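PDB 7CPX: lovastatin nonaketide synthase, polyketide synthase component from Aspergillus terreus, which builds the dihydromonacolin L chain of lovastatin from malonyl-CoA, as a homodimeric iterative polyketide synthase that also methylates the chain and works together with LovC. Local coordinates for residues L1286-E1291 and T1603-N1608; H1351-P1356 and L1557-G1562; V1379-R1384 and G1407-F1412; T1550-T1555 and E1578-F1583. The protein carries 2 engineered substitutions. All blocks are in the same frame, centred on the assembly; numbering follows the deposited sequence.

Contact 1 of 4, residues L1286-E1291 and T1603-N1608; sequences LLDNPE and TDRDAN
Asp-1288 and Thr-1603 meet with their side chains crossing at a slant, just past the ends of edge strand 1286-1287 and its parallel neighbour 1600-1602. In Thr-1603, OG1 stands anti to the backbone N (chi1 -178°), which directs the hydroxyl to the carboxylate; OG1 donates a weak hydrogen bond to Asp-1288 OD1 at 3.3 Å. The methyl CG2 of Thr-1603 lies 3.3 Å from Leu-1287 O. Next to this side-chain pair the strand pairing runs on: Thr-1603 N donates to Leu-1287 O at 2.9 Å, nearly straight at 170°. Leu-1286 reaches in from the flank, its CD1 resting 3.7 Å from Thr-1603 N. OD1 of Asp-1288 also accepts from the indole NE1 of Trp-1293, its stronger partner. Arg-1605 hangs nearby, its NH1 4.1 Å from Asp-1288 OD1, but this oxygen lies well off the guanidinium plane, and the cation packs on Trp-1293 instead. Strand order places 1286-1287 beyond the seven strands of a class I methyltransferase sheet, so a residue run from far upstream in the chain extends that sheet. The firm link is thus the backbone bond; the shared oxygen of Asp-1288 adds a modest polar tie, and the arginine probably contributes only long-range electrostatic attraction at the partly exposed margin.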
# COMPACT_ATOMS: atom_id res chain seq x y z
N LEU A 1286 -79.18 15.09 -4.53
CA LEU A 1286 -78.99 16.49 -4.16
C LEU A 1286 -77.76 16.57 -3.25
O LEU A 1286 -77.82 16.18 -2.08
CB LEU A 1286 -80.22 17.05 -3.46
CG LEU A 1286 -80.20 18.56 -3.20
CD1 LEU A 1286 -80.31 19.33 -4.51
CD2 LEU A 1286 -81.30 18.96 -2.23
N LEU A 1287 -76.66 17.08 -3.80
CA LEU A 1287 -75.45 17.29 -3.00
C LEU A 1287 -75.70 18.44 -2.04
O LEU A 1287 -75.68 19.61 -2.43
CB LEU A 1287 -74.26 17.59 -3.90
CG LEU A 1287 -73.80 16.51 -4.89
CD1 LEU A 1287 -73.71 15.14 -4.22
CD2 LEU A 1287 -74.69 16.44 -6.12
N ASP A 1288 -75.94 18.11 -0.77
CA ASP A 1288 -76.39 19.08 0.22
C ASP A 1288 -75.57 18.97 1.50
O ASP A 1288 -76.11 18.96 2.61
CB ASP A 1288 -77.88 18.90 0.52
CG ASP A 1288 -78.47 20.07 1.28
OD1 ASP A 1288 -77.76 21.08 1.47
OD2 ASP A 1288 -79.65 19.98 1.69
N ASN A 1289 -74.25 18.88 1.37
CA ASN A 1289 -73.39 18.84 2.54
C ASN A 1289 -73.43 20.18 3.25
O ASN A 1289 -73.17 21.22 2.63
CB ASN A 1289 -71.96 18.50 2.13
CG ASN A 1289 -71.04 18.30 3.32
OD1 ASN A 1289 -71.29 18.82 4.41
ND2 ASN A 1289 -69.96 17.55 3.11
N PRO A 1290 -73.75 20.22 4.55
CA PRO A 1290 -73.74 21.51 5.26
C PRO A 1290 -72.39 22.20 5.23
O PRO A 1290 -72.34 23.44 5.18
CB PRO A 1290 -74.15 21.13 6.69
CG PRO A 1290 -74.90 19.86 6.54
CD PRO A 1290 -74.25 19.13 5.41
N GLU A 1291 -71.29 21.44 5.26
CA GLU A 1291 -69.97 22.05 5.22
C GLU A 1291 -69.75 22.86 3.95
O GLU A 1291 -68.91 23.77 3.94
CB GLU A 1291 -68.89 20.97 5.33
CG GLU A 1291 -67.47 21.49 5.22
CD GLU A 1291 -66.43 20.40 5.42
OE1 GLU A 1291 -66.83 19.24 5.67
OE2 GLU A 1291 -65.23 20.70 5.32
N THR A 1603 -77.35 21.48 -3.94
CA THR A 1603 -78.28 22.31 -3.19
C THR A 1603 -78.13 23.77 -3.61
O THR A 1603 -77.06 24.36 -3.46
CB THR A 1603 -78.04 22.15 -1.69
OG1 THR A 1603 -78.99 22.93 -0.96
CG2 THR A 1603 -76.63 22.60 -1.31
N ASP A 1604 -79.20 24.33 -4.16
CA ASP A 1604 -79.23 25.71 -4.64
C ASP A 1604 -80.45 26.43 -4.08
O ASP A 1604 -81.12 27.20 -4.78
CB ASP A 1604 -79.22 25.76 -6.16
CG ASP A 1604 -80.35 24.94 -6.77
OD1 ASP A 1604 -81.12 24.32 -6.01
OD2 ASP A 1604 -80.47 24.93 -8.02
N ARG A 1605 -80.75 26.19 -2.80
CA ARG A 1605 -81.98 26.71 -2.23
C ARG A 1605 -81.98 28.23 -2.15
O ARG A 1605 -83.01 28.86 -2.38
CB ARG A 1605 -82.22 26.10 -0.84
CG ARG A 1605 -81.34 26.64 0.28
CD ARG A 1605 -79.87 26.27 0.11
NE ARG A 1605 -79.10 26.57 1.31
CZ ARG A 1605 -79.03 25.78 2.37
NH1 ARG A 1605 -79.66 24.62 2.41
NH2 ARG A 1605 -78.30 26.16 3.42
N ASP A 1606 -80.84 28.85 -1.83
CA ASP A 1606 -80.79 30.28 -1.55
C ASP A 1606 -80.01 31.07 -2.59
O ASP A 1606 -80.59 31.94 -3.24
CB ASP A 1606 -80.19 30.50 -0.15
CG ASP A 1606 -80.18 31.97 0.25
OD1 ASP A 1606 -80.80 32.79 -0.45
OD2 ASP A 1606 -79.54 32.29 1.28
N ALA A 1607 -78.73 30.78 -2.78
CA ALA A 1607 -77.90 31.60 -3.65
C ALA A 1607 -76.45 31.12 -3.69
O ALA A 1607 -76.08 30.17 -2.99
CB ALA A 1607 -77.93 33.06 -3.18
N ASN A 1608 -75.64 31.78 -4.51
CA ASN A 1608 -74.18 31.68 -4.54
C ASN A 1608 -73.69 30.38 -5.17
O ASN A 1608 -72.48 30.21 -5.34
CB ASN A 1608 -73.57 31.81 -3.14
CG ASN A 1608 -74.10 33.01 -2.39
OD1 ASN A 1608 -75.07 33.64 -2.81
ND2 ASN A 1608 -73.48 33.33 -1.26

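Contact 2 of 4, residues H1351-P1356 and L1557-G1562; sequences HLWYDP and LGFIFG
An aromatic cluster of Trp-1353, Tyr-1354 and Phe-1559 joins helix 1339-1354 to helix 1554-1561, which follows a central strand of the methyltransferase sheet. The Phe-1559 ring sits over one face of the indole, with CE2 above its centre. The five-membered ring of Trp-1353 and the Phe-1559 ring have centroids 3.9 Å apart and planes inclined at 35°, an oblique pairing. Some carbons of this pair are modelled closer than carbons can sit, which leaves the overlap clear but its exact spacing doubtful. Trp-1353 CG lies anti to the carbonyl carbon (chi1 -51°), starting the indole off toward the second helix. The benzo edge then runs on to the backbone there: CZ2 of Trp-1353 is 3.5 Å from Gly-1558 N, and CH2 of Trp-1353 is 3.8 Å from Leu-1557 N, which lies near the indole plane. Gly-1558, having no side chain, leaves room for this approach. Tyr-1354 approaches Phe-1559 obliquely, its CE1 4.0 Å from Phe-1559 CZ, while its hydroxyl has a weak bond with Arg-1350. Ile-1305, Ile-1308 and Val-1309 of helix 1298-1309 also pack against the indole. All the touching residues are buried, and the two helices are held together here by dispersion and the exclusion of water, not by polar bonds.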
# COMPACT_ATOMS: atom_id res chain seq x y z
N HIS A 1351 -71.38 51.57 -12.90
CA HIS A 1351 -72.39 52.30 -12.15
C HIS A 1351 -73.74 51.60 -12.13
O HIS A 1351 -74.56 51.90 -11.26
CB HIS A 1351 -72.53 53.71 -12.73
CG HIS A 1351 -71.47 54.66 -12.27
ND1 HIS A 1351 -70.13 54.46 -12.53
CD2 HIS A 1351 -71.54 55.80 -11.55
CE1 HIS A 1351 -69.42 55.44 -12.00
NE2 HIS A 1351 -70.26 56.27 -11.40
N LEU A 1352 -73.98 50.67 -13.06
CA LEU A 1352 -75.14 49.80 -12.93
C LEU A 1352 -75.15 49.10 -11.58
O LEU A 1352 -76.17 48.50 -11.21
CB LEU A 1352 -75.16 48.74 -14.04
CG LEU A 1352 -75.24 49.23 -15.49
CD1 LEU A 1352 -75.33 48.04 -16.45
CD2 LEU A 1352 -76.41 50.17 -15.72
N TRP A 1353 -74.04 49.13 -10.86
CA TRP A 1353 -73.98 48.77 -9.46
C TRP A 1353 -73.64 49.97 -8.58
O TRP A 1353 -74.21 50.10 -7.49
CB TRP A 1353 -72.93 47.67 -9.24
CG TRP A 1353 -73.08 46.49 -10.16
CD1 TRP A 1353 -73.05 46.50 -11.53
CD2 TRP A 1353 -73.26 45.12 -9.78
NE1 TRP A 1353 -73.21 45.23 -12.02
CE2 TRP A 1353 -73.33 44.36 -10.97
CE3 TRP A 1353 -73.36 44.46 -8.56
CZ2 TRP A 1353 -73.51 42.98 -10.96
CZ3 TRP A 1353 -73.54 43.09 -8.55
CH2 TRP A 1353 -73.61 42.37 -9.75
N TYR A 1354 -72.76 50.86 -9.03
CA TYR A 1354 -72.32 51.98 -8.22
C TYR A 1354 -73.25 53.19 -8.31
O TYR A 1354 -73.04 54.17 -7.58
CB TYR A 1354 -70.91 52.43 -8.63
CG TYR A 1354 -69.88 51.32 -8.76
CD1 TYR A 1354 -70.11 50.05 -8.25
CD2 TYR A 1354 -68.67 51.55 -9.39
CE1 TYR A 1354 -69.17 49.04 -8.37
CE2 TYR A 1354 -67.72 50.56 -9.52
CZ TYR A 1354 -67.98 49.30 -9.01
OH TYR A 1354 -67.04 48.31 -9.13
N ASP A 1355 -74.27 53.15 -9.17
CA ASP A 1355 -75.15 54.31 -9.33
C ASP A 1355 -75.79 54.79 -8.03
O ASP A 1355 -75.80 56.01 -7.80
CB ASP A 1355 -76.26 53.98 -10.35
CG ASP A 1355 -75.89 54.39 -11.76
OD1 ASP A 1355 -75.30 55.48 -11.94
OD2 ASP A 1355 -76.19 53.62 -12.70
N PRO A 1356 -76.32 53.92 -7.16
CA PRO A 1356 -77.10 54.42 -6.02
C PRO A 1356 -76.25 55.14 -4.98
O PRO A 1356 -76.21 54.74 -3.81
CB PRO A 1356 -77.73 53.15 -5.44
CG PRO A 1356 -77.66 52.14 -6.55
CD PRO A 1356 -76.41 52.46 -7.29
N LEU A 1557 -72.97 38.61 -10.12
CA LEU A 1557 -71.81 38.18 -10.89
C LEU A 1557 -71.62 38.93 -12.21
O LEU A 1557 -70.93 38.41 -13.10
CB LEU A 1557 -71.90 36.68 -11.18
CG LEU A 1557 -72.82 36.25 -12.33
CD1 LEU A 1557 -72.90 34.74 -12.39
CD2 LEU A 1557 -74.21 36.85 -12.21
N GLY A 1558 -72.18 40.12 -12.37
CA GLY A 1558 -72.17 40.76 -13.68
C GLY A 1558 -70.77 41.09 -14.18
O GLY A 1558 -70.42 40.76 -15.31
N PHE A 1559 -69.96 41.71 -13.33
CA PHE A 1559 -68.72 42.33 -13.78
C PHE A 1559 -67.81 41.36 -14.52
O PHE A 1559 -67.58 41.50 -15.73
CB PHE A 1559 -67.92 42.91 -12.60
CG PHE A 1559 -68.69 43.85 -11.73
CD1 PHE A 1559 -68.81 45.19 -12.06
CD2 PHE A 1559 -69.28 43.40 -10.56
CE1 PHE A 1559 -69.51 46.05 -11.24
CE2 PHE A 1559 -69.97 44.26 -9.74
CZ PHE A 1559 -70.08 45.59 -10.08
N ILE A 1560 -67.30 40.36 -13.80
CA ILE A 1560 -66.27 39.50 -14.36
C ILE A 1560 -66.83 38.61 -15.46
O ILE A 1560 -66.19 38.40 -16.49
CB ILE A 1560 -65.61 38.67 -13.24
CG1 ILE A 1560 -64.38 37.93 -13.77
CG2 ILE A 1560 -66.61 37.68 -12.64
CD1 ILE A 1560 -63.60 37.22 -12.70
N PHE A 1561 -68.04 38.08 -15.25
CA PHE A 1561 -68.62 37.18 -16.24
C PHE A 1561 -68.85 37.89 -17.57
O PHE A 1561 -68.58 37.33 -18.63
CB PHE A 1561 -69.92 36.58 -15.71
CG PHE A 1561 -69.71 35.48 -14.71
CD1 PHE A 1561 -69.33 35.77 -13.41
CD2 PHE A 1561 -69.87 34.16 -15.07
CE1 PHE A 1561 -69.13 34.76 -12.49
CE2 PHE A 1561 -69.68 33.14 -14.16
CZ PHE A 1561 -69.31 33.44 -12.86
N GLY A 1562 -69.32 39.14 -17.52
CA GLY A 1562 -69.68 39.83 -18.75
C GLY A 1562 -68.51 40.16 -19.66
O GLY A 1562 -68.74 40.77 -20.71

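Contact 3 of 4, residues V1379-R1384 and G1407-F1412; sequences VRLVQR and GLLTEF
Leu-1381 drives into the first turn of helix 1409-1415, and on this buried side it gathers several partners at once. Its CG stands anti to the carbonyl carbon (chi1 -82°), directed at the second helix, and the two methyls beyond it have different targets. CD1 of Leu-1381 lies against Phe-1412 CB and Leu-1409 CA, close by the carbonyl oxygen of Leu-1408; CD2 of Leu-1381 is 3.5 Å from Leu-1408 CB. The side chains of Leu-1381 and Leu-1408 slide past one another in opposite directions, whereas Leu-1381 and Phe-1412 cross at about a right angle, the leucine meeting the phenylalanine chiefly at CB. Ile-1560 of helix 1554-1561 packs against both Leu-1381 and Leu-1409, continuing this apolar layer. The other flank is thinner and partly exposed. There Leu-1408 CD2 touches only the aliphatic stem of Arg-1380, at CB and CG, and the arginine then bends at chi2 (61°) and carries its charge onward. Its NH1 makes a weak hydrogen bond to Gln-1383 OE1 at 2.9 Å, one turn along the same helix, and Arg-1384 CD lies over one face of its guanidinium. Leu-1408 holds the N-cap position with a side chain that offers no oxygen to the helix. Its hydrocarbon serves the interface instead, so the join is apolar at the centre, with the polar end of Arg-1380 kept to the margin.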
# COMPACT_ATOMS: atom_id res chain seq x y z
N VAL A 1379 -64.84 39.83 -5.46
CA VAL A 1379 -64.94 41.28 -5.54
C VAL A 1379 -63.58 41.91 -5.85
O VAL A 1379 -63.53 43.00 -6.44
CB VAL A 1379 -65.53 41.84 -4.23
CG1 VAL A 1379 -64.47 41.94 -3.15
CG2 VAL A 1379 -66.19 43.19 -4.49
N ARG A 1380 -62.48 41.26 -5.49
CA ARG A 1380 -61.17 41.75 -5.89
C ARG A 1380 -61.02 41.72 -7.41
O ARG A 1380 -60.49 42.66 -8.01
CB ARG A 1380 -60.07 40.92 -5.22
CG ARG A 1380 -58.66 41.41 -5.49
CD ARG A 1380 -58.46 42.82 -4.96
NE ARG A 1380 -57.05 43.21 -4.93
CZ ARG A 1380 -56.61 44.40 -4.54
NH1 ARG A 1380 -57.44 45.36 -4.16
NH2 ARG A 1380 -55.30 44.64 -4.54
N LEU A 1381 -61.48 40.64 -8.05
CA LEU A 1381 -61.50 40.60 -9.50
C LEU A 1381 -62.46 41.64 -10.06
O LEU A 1381 -62.20 42.24 -11.10
CB LEU A 1381 -61.89 39.21 -9.99
CG LEU A 1381 -60.77 38.18 -10.03
CD1 LEU A 1381 -61.34 36.83 -10.35
CD2 LEU A 1381 -59.71 38.58 -11.06
N VAL A 1382 -63.60 41.85 -9.39
CA VAL A 1382 -64.50 42.91 -9.81
C VAL A 1382 -63.74 44.23 -9.89
O VAL A 1382 -63.78 44.93 -10.90
CB VAL A 1382 -65.70 43.01 -8.86
CG1 VAL A 1382 -66.47 44.31 -9.09
CG2 VAL A 1382 -66.62 41.81 -9.02
N GLN A 1383 -63.00 44.55 -8.83
CA GLN A 1383 -62.20 45.77 -8.81
C GLN A 1383 -61.19 45.77 -9.95
O GLN A 1383 -61.13 46.71 -10.75
CB GLN A 1383 -61.48 45.89 -7.46
CG GLN A 1383 -61.51 47.27 -6.84
CD GLN A 1383 -60.75 47.32 -5.52
OE1 GLN A 1383 -59.80 46.57 -5.31
NE2 GLN A 1383 -61.18 48.20 -4.63
N ARG A 1384 -60.39 44.70 -10.05
CA ARG A 1384 -59.26 44.65 -10.97
C ARG A 1384 -59.68 44.65 -12.43
O ARG A 1384 -58.88 45.07 -13.28
CB ARG A 1384 -58.43 43.39 -10.68
CG ARG A 1384 -57.28 43.58 -9.70
CD ARG A 1384 -57.67 44.40 -8.48
NE ARG A 1384 -57.52 45.83 -8.71
CZ ARG A 1384 -56.36 46.47 -8.73
NH1 ARG A 1384 -55.22 45.84 -8.53
NH2 ARG A 1384 -56.34 47.78 -8.97
N GLY A 1407 -54.37 36.90 -12.51
CA GLY A 1407 -53.99 37.20 -11.14
C GLY A 1407 -54.88 36.53 -10.11
O GLY A 1407 -54.39 35.95 -9.14
N LEU A 1408 -56.20 36.58 -10.32
CA LEU A 1408 -57.13 36.05 -9.34
C LEU A 1408 -58.28 35.24 -9.92
O LEU A 1408 -59.06 34.68 -9.15
CB LEU A 1408 -57.71 37.19 -8.49
CG LEU A 1408 -56.72 37.99 -7.64
CD1 LEU A 1408 -56.17 39.19 -8.41
CD2 LEU A 1408 -57.37 38.44 -6.34
N LEU A 1409 -58.42 35.14 -11.25
CA LEU A 1409 -59.51 34.35 -11.81
C LEU A 1409 -59.40 32.89 -11.39
O LEU A 1409 -60.40 32.26 -11.05
CB LEU A 1409 -59.54 34.48 -13.33
CG LEU A 1409 -60.65 33.71 -14.05
CD1 LEU A 1409 -62.02 34.25 -13.70
CD2 LEU A 1409 -60.42 33.75 -15.55
N THR A 1410 -58.18 32.35 -11.40
CA THR A 1410 -57.97 31.02 -10.83
C THR A 1410 -58.32 31.01 -9.35
O THR A 1410 -58.93 30.07 -8.85
CB THR A 1410 -56.53 30.58 -11.05
OG1 THR A 1410 -56.28 30.42 -12.46
CG2 THR A 1410 -56.26 29.26 -10.34
N GLU A 1411 -57.93 32.07 -8.63
CA GLU A 1411 -58.31 32.18 -7.23
C GLU A 1411 -59.82 32.29 -7.08
O GLU A 1411 -60.40 31.74 -6.14
CB GLU A 1411 -57.62 33.39 -6.59
CG GLU A 1411 -56.11 33.33 -6.62
CD GLU A 1411 -55.46 34.51 -5.92
OE1 GLU A 1411 -56.20 35.37 -5.41
OE2 GLU A 1411 -54.21 34.57 -5.89
N PHE A 1412 -60.48 33.00 -8.00
CA PHE A 1412 -61.93 33.07 -7.96
C PHE A 1412 -62.56 31.69 -8.13
O PHE A 1412 -63.51 31.34 -7.43
CB PHE A 1412 -62.44 34.03 -9.03
CG PHE A 1412 -63.90 33.88 -9.35
CD1 PHE A 1412 -64.86 34.41 -8.51
CD2 PHE A 1412 -64.30 33.22 -10.50
CE1 PHE A 1412 -66.21 34.27 -8.80
CE2 PHE A 1412 -65.64 33.08 -10.80
CZ PHE A 1412 -66.60 33.61 -9.95

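Contact 4 of 4, residues T1550-T1555 and E1578-F1583; sequences THKEHT and EPFVSF
Lys-1552 lays its aliphatic chain over one face of Phe-1580, which forms the centre of an inverse gamma turn in the loop leading to helix 1583-1592. Lys-1552 CG stands 3.6 Å from the Phe-1580 ring centroid, only 5° off the ring normal, a CH-pi contact almost over the centre. Next to it, CB of Ser-1582 lies over a face of the His-1551 imidazole, 3.9 Å from its centroid, while the rings of His-1551 and Phe-1583 meet rim to rim with planes at 45°. The backbones add a weak bond from His-1551 N to Phe-1580 O at 3.2 Å. Thr-1550 OG1 also points at Val-1581 O, though that oxygen is doubtfully placed.

Outer residues surround these groups. The extended lysine chain ends in a salt bridge from NZ to Glu-1324, which probably helps hold it along the ring, and Trp-1567 meets Phe-1580 nearly perpendicularly. Arg-1601 makes a cation-pi contact with Phe-1583. The contact thus ties the loop residues before helix 1554-1561 of the methyltransferase fold to the start of the next helix, where Ser-1582 is the N-cap: its OG accepts from Arg-1585 N.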
# COMPACT_ATOMS: atom_id res chain seq x y z
N THR A 1550 -76.01 28.40 -14.10
CA THR A 1550 -77.44 28.15 -14.12
C THR A 1550 -78.13 29.18 -13.25
O THR A 1550 -77.51 29.81 -12.40
CB THR A 1550 -77.77 26.73 -13.64
OG1 THR A 1550 -79.18 26.52 -13.67
CG2 THR A 1550 -77.25 26.50 -12.23
N HIS A 1551 -79.43 29.36 -13.49
CA HIS A 1551 -80.28 30.21 -12.66
C HIS A 1551 -79.61 31.56 -12.38
O HIS A 1551 -79.24 31.90 -11.26
CB HIS A 1551 -80.64 29.50 -11.35
CG HIS A 1551 -81.50 28.29 -11.54
ND1 HIS A 1551 -82.86 28.38 -11.76
CD2 HIS A 1551 -81.20 26.97 -11.55
CE1 HIS A 1551 -83.36 27.16 -11.90
NE2 HIS A 1551 -82.37 26.29 -11.78
N LYS A 1552 -79.45 32.33 -13.46
CA LYS A 1552 -78.76 33.61 -13.39
C LYS A 1552 -79.33 34.48 -12.28
O LYS A 1552 -80.53 34.45 -11.99
CB LYS A 1552 -78.87 34.35 -14.72
CG LYS A 1552 -77.90 35.51 -14.84
CD LYS A 1552 -78.10 36.28 -16.14
CE LYS A 1552 -77.12 37.43 -16.25
NZ LYS A 1552 -77.36 38.26 -17.47
N GLU A 1553 -78.45 35.25 -11.65
CA GLU A 1553 -78.84 36.27 -10.68
C GLU A 1553 -78.04 37.53 -10.99
O GLU A 1553 -76.80 37.51 -10.93
CB GLU A 1553 -78.60 35.81 -9.25
CG GLU A 1553 -79.30 34.51 -8.90
CD GLU A 1553 -80.81 34.64 -8.89
OE1 GLU A 1553 -81.31 35.78 -9.01
OE2 GLU A 1553 -81.50 33.61 -8.76
N HIS A 1554 -78.74 38.61 -11.33
CA HIS A 1554 -78.08 39.78 -11.89
C HIS A 1554 -77.22 40.50 -10.85
O HIS A 1554 -76.16 41.05 -11.19
CB HIS A 1554 -79.12 40.74 -12.47
CG HIS A 1554 -80.02 40.10 -13.49
ND1 HIS A 1554 -80.99 39.18 -13.16
CD2 HIS A 1554 -80.09 40.26 -14.84
CE1 HIS A 1554 -81.62 38.80 -14.25
NE2 HIS A 1554 -81.09 39.44 -15.28
N THR A 1555 -77.66 40.52 -9.60
CA THR A 1555 -77.04 41.34 -8.57
C THR A 1555 -75.75 40.77 -8.01
O THR A 1555 -75.26 41.28 -7.00
CB THR A 1555 -78.02 41.54 -7.40
OG1 THR A 1555 -78.35 40.27 -6.83
CG2 THR A 1555 -79.29 42.22 -7.86
N GLU A 1578 -74.10 32.07 -23.42
CA GLU A 1578 -74.58 30.70 -23.45
C GLU A 1578 -75.47 30.57 -22.23
O GLU A 1578 -74.97 30.58 -21.09
CB GLU A 1578 -73.44 29.69 -23.44
CG GLU A 1578 -73.90 28.24 -23.53
CD GLU A 1578 -74.79 27.97 -24.73
OE1 GLU A 1578 -74.57 28.60 -25.78
OE2 GLU A 1578 -75.71 27.14 -24.61
N PRO A 1579 -76.79 30.43 -22.40
CA PRO A 1579 -77.73 30.76 -21.32
C PRO A 1579 -77.35 30.18 -19.96
O PRO A 1579 -76.72 29.12 -19.87
CB PRO A 1579 -79.06 30.18 -21.81
CG PRO A 1579 -78.93 30.12 -23.29
CD PRO A 1579 -77.48 29.84 -23.56
N PHE A 1580 -77.75 30.87 -18.90
CA PHE A 1580 -77.65 30.33 -17.55
C PHE A 1580 -78.70 29.24 -17.41
O PHE A 1580 -79.66 29.39 -16.65
CB PHE A 1580 -77.84 31.41 -16.50
CG PHE A 1580 -76.66 32.32 -16.33
CD1 PHE A 1580 -76.33 33.24 -17.31
CD2 PHE A 1580 -75.89 32.27 -15.19
CE1 PHE A 1580 -75.24 34.08 -17.16
CE2 PHE A 1580 -74.80 33.10 -15.03
CZ PHE A 1580 -74.48 34.01 -16.01
N VAL A 1581 -78.51 28.15 -18.15
CA VAL A 1581 -79.52 27.11 -18.30
C VAL A 1581 -79.99 26.66 -16.92
O VAL A 1581 -79.19 26.23 -16.09
CB VAL A 1581 -78.96 25.93 -19.11
CG1 VAL A 1581 -80.01 24.85 -19.28
CG2 VAL A 1581 -78.46 26.41 -20.47
N SER A 1582 -81.30 26.76 -16.68
CA SER A 1582 -81.87 26.22 -15.46
C SER A 1582 -81.75 24.70 -15.46
O SER A 1582 -81.70 24.07 -16.52
CB SER A 1582 -83.34 26.63 -15.33
OG SER A 1582 -84.08 26.20 -16.45
N PHE A 1583 -81.71 24.11 -14.27
CA PHE A 1583 -81.58 22.66 -14.20
C PHE A 1583 -82.72 21.97 -14.94
O PHE A 1583 -82.53 20.84 -15.42
CB PHE A 1583 -81.51 22.19 -12.74
CG PHE A 1583 -82.81 22.32 -11.99
CD1 PHE A 1583 -83.79 21.34 -12.09
CD2 PHE A 1583 -83.03 23.40 -11.16
CE1 PHE A 1583 -84.97 21.46 -11.39
CE2 PHE A 1583 -84.21 23.52 -10.45
CZ PHE A 1583 -85.18 22.55 -10.57

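Overall arrangement
All four contacts lie in and around the methyltransferase fold. Contact 2 is wholly buried; the others are only partly so. Contacts 2 and 4 share helix 1554-1561 and touch where Leu-1557 packs on Phe-1580. Contact 3 adjoins contact 2 through Ile-1560 against Leu-1381 and Phe-1559 against Val-1382, making one apolar helical layer with centres about 14 Å apart. Contact 1, at the sheet edge, brushes contact 4 through Asp-1604 and His-1551. Along the chain, contact 1 encloses the rest, contact 3 is nested within contact 2, and contacts 2 and 4 interleave. Contact 2 relies on rings and contact 3 on aliphatic carbons, whereas contacts 1 and 4 include backbone bonds between their segments.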